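Local atomic coordinates of lantibiotic dehydratase (Microbispora corallina, PDB entry 5EHK), a protein that probably dehydrates serine and threonine residues of the NAI-107 precursor peptide in a tRNA-dependent reaction during lantibiotic biosynthesis. Residues Arg171-Trp176 against Ala579-His584. Sequence-based numbering, arbitrary orientation.
Sequences RADMEW and AANLAH
The side-chain amide of N581 uses one N-H and its carbonyl oxygen at the N-terminal end of a helix from a distant part of the chain. Its ND2 gives a nearly straight bond (169°) to D173 OD1 at 2.6 Å, taken on the anti lone pair of the carboxylate and lying close to the amide plane. Its OD1 accepts a hydrogen bond from the backbone N-H of M174 (N to OD1 2.9 Å) on a lone pair, so an amide NH at the helix start is satisfied by a side chain from outside. D173 is the N-cap of helix 174-185, where strand 167-172 gives way to the helix: with CG anti to its backbone N (chi1 163°), its OD2 accepts W176 N at 2.9 Å from above the carboxylate plane. One carboxylate thus serves the helix through one oxygen and N581 through the other. N581 itself lies in the type I turn A580-A583. Beside these bonds M174 CB packs against A580 CB (3.9 Å), and the bend at chi2 (-65°) turns SD to the edge of the H584 ring, 4.8 Å from its centroid. Farther along, a water accepts from R171 NH1 and donates to H584 O.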
# COMPACT_ATOMS: atom_id res chain seq x y z
N ARG A 171 -1.97 -46.78 -8.69
CA ARG A 171 -2.00 -46.70 -7.24
C ARG A 171 -3.32 -46.17 -6.73
O ARG A 171 -4.10 -45.55 -7.46
CB ARG A 171 -0.86 -45.83 -6.71
CG ARG A 171 0.50 -46.51 -6.76
CD ARG A 171 1.61 -45.51 -6.54
NE ARG A 171 2.90 -46.19 -6.37
CZ ARG A 171 4.06 -45.56 -6.22
NH1 ARG A 171 4.10 -44.23 -6.25
NH2 ARG A 171 5.18 -46.26 -6.05
N ALA A 172 -3.57 -46.44 -5.46
CA ALA A 172 -4.78 -45.99 -4.79
C ALA A 172 -4.73 -44.49 -4.64
O ALA A 172 -3.69 -43.94 -4.31
CB ALA A 172 -4.88 -46.66 -3.43
N ASP A 173 -5.84 -43.82 -4.93
CA ASP A 173 -5.98 -42.38 -4.68
C ASP A 173 -5.96 -42.14 -3.18
O ASP A 173 -6.64 -42.85 -2.44
CB ASP A 173 -7.28 -41.88 -5.31
CG ASP A 173 -7.72 -40.53 -4.78
OD1 ASP A 173 -7.16 -39.49 -5.20
OD2 ASP A 173 -8.69 -40.50 -3.98
N MET A 174 -5.18 -41.15 -2.74
CA MET A 174 -4.98 -40.93 -1.30
C MET A 174 -6.28 -40.64 -0.55
O MET A 174 -6.48 -41.13 0.56
CB MET A 174 -3.97 -39.81 -1.04
CG MET A 174 -2.54 -40.25 -1.17
SD MET A 174 -2.15 -41.47 0.11
CE MET A 174 -2.55 -40.54 1.57
N GLU A 175 -7.14 -39.84 -1.16
CA GLU A 175 -8.42 -39.53 -0.57
C GLU A 175 -9.20 -40.83 -0.38
O GLU A 175 -9.78 -41.07 0.67
CB GLU A 175 -9.18 -38.55 -1.46
CG GLU A 175 -10.25 -37.78 -0.72
CD GLU A 175 -10.61 -36.48 -1.40
OE1 GLU A 175 -9.73 -35.92 -2.09
OE2 GLU A 175 -11.74 -35.99 -1.22
N TRP A 176 -9.17 -41.68 -1.41
CA TRP A 176 -9.82 -42.99 -1.35
C TRP A 176 -9.21 -43.87 -0.25
O TRP A 176 -9.92 -44.38 0.61
CB TRP A 176 -9.78 -43.68 -2.73
CG TRP A 176 -10.41 -45.05 -2.76
CD1 TRP A 176 -11.74 -45.34 -2.87
CD2 TRP A 176 -9.74 -46.31 -2.64
NE1 TRP A 176 -11.94 -46.70 -2.85
CE2 TRP A 176 -10.72 -47.32 -2.70
CE3 TRP A 176 -8.40 -46.68 -2.50
CZ2 TRP A 176 -10.41 -48.67 -2.62
CZ3 TRP A 176 -8.09 -48.02 -2.41
CH2 TRP A 176 -9.09 -49.00 -2.48
N ALA A 579 -3.34 -32.98 -4.93
CA ALA A 579 -1.93 -32.80 -4.63
C ALA A 579 -1.42 -33.93 -3.77
O ALA A 579 -0.24 -34.25 -3.80
CB ALA A 579 -1.67 -31.46 -3.97
N ALA A 580 -2.31 -34.53 -3.00
CA ALA A 580 -1.88 -35.59 -2.10
C ALA A 580 -1.39 -36.78 -2.93
O ALA A 580 -0.46 -37.48 -2.53
CB ALA A 580 -3.01 -36.00 -1.16
N ASN A 581 -1.98 -36.96 -4.12
CA ASN A 581 -1.54 -38.00 -5.05
C ASN A 581 -0.19 -37.70 -5.68
O ASN A 581 0.41 -38.57 -6.31
CB ASN A 581 -2.56 -38.19 -6.17
CG ASN A 581 -3.79 -38.95 -5.72
OD1 ASN A 581 -3.69 -39.92 -4.96
ND2 ASN A 581 -4.95 -38.50 -6.17
N LEU A 582 0.30 -36.47 -5.51
CA LEU A 582 1.55 -36.05 -6.15
C LEU A 582 2.69 -35.89 -5.15
O LEU A 582 3.68 -35.23 -5.44
CB LEU A 582 1.35 -34.76 -6.93
CG LEU A 582 0.18 -34.72 -7.92
CD1 LEU A 582 0.09 -33.38 -8.59
CD2 LEU A 582 0.33 -35.83 -8.96
N ALA A 583 2.54 -36.49 -3.98
CA ALA A 583 3.46 -36.24 -2.89
C ALA A 583 4.20 -37.51 -2.50
O ALA A 583 4.87 -37.54 -1.47
CB ALA A 583 2.75 -35.62 -1.69
N HIS A 584 4.04 -38.56 -3.30
CA HIS A 584 4.78 -39.81 -3.08
C HIS A 584 6.22 -39.69 -3.55
O HIS A 584 6.60 -40.28 -4.56
CB HIS A 584 4.07 -40.95 -3.80
CG HIS A 584 2.67 -41.16 -3.33
ND1 HIS A 584 2.38 -41.49 -2.03
CD2 HIS A 584 1.49 -41.02 -3.97
CE1 HIS A 584 1.06 -41.58 -1.90
NE2 HIS A 584 0.50 -41.29 -3.06
O HOH W 1 6.24 -42.31 -6.76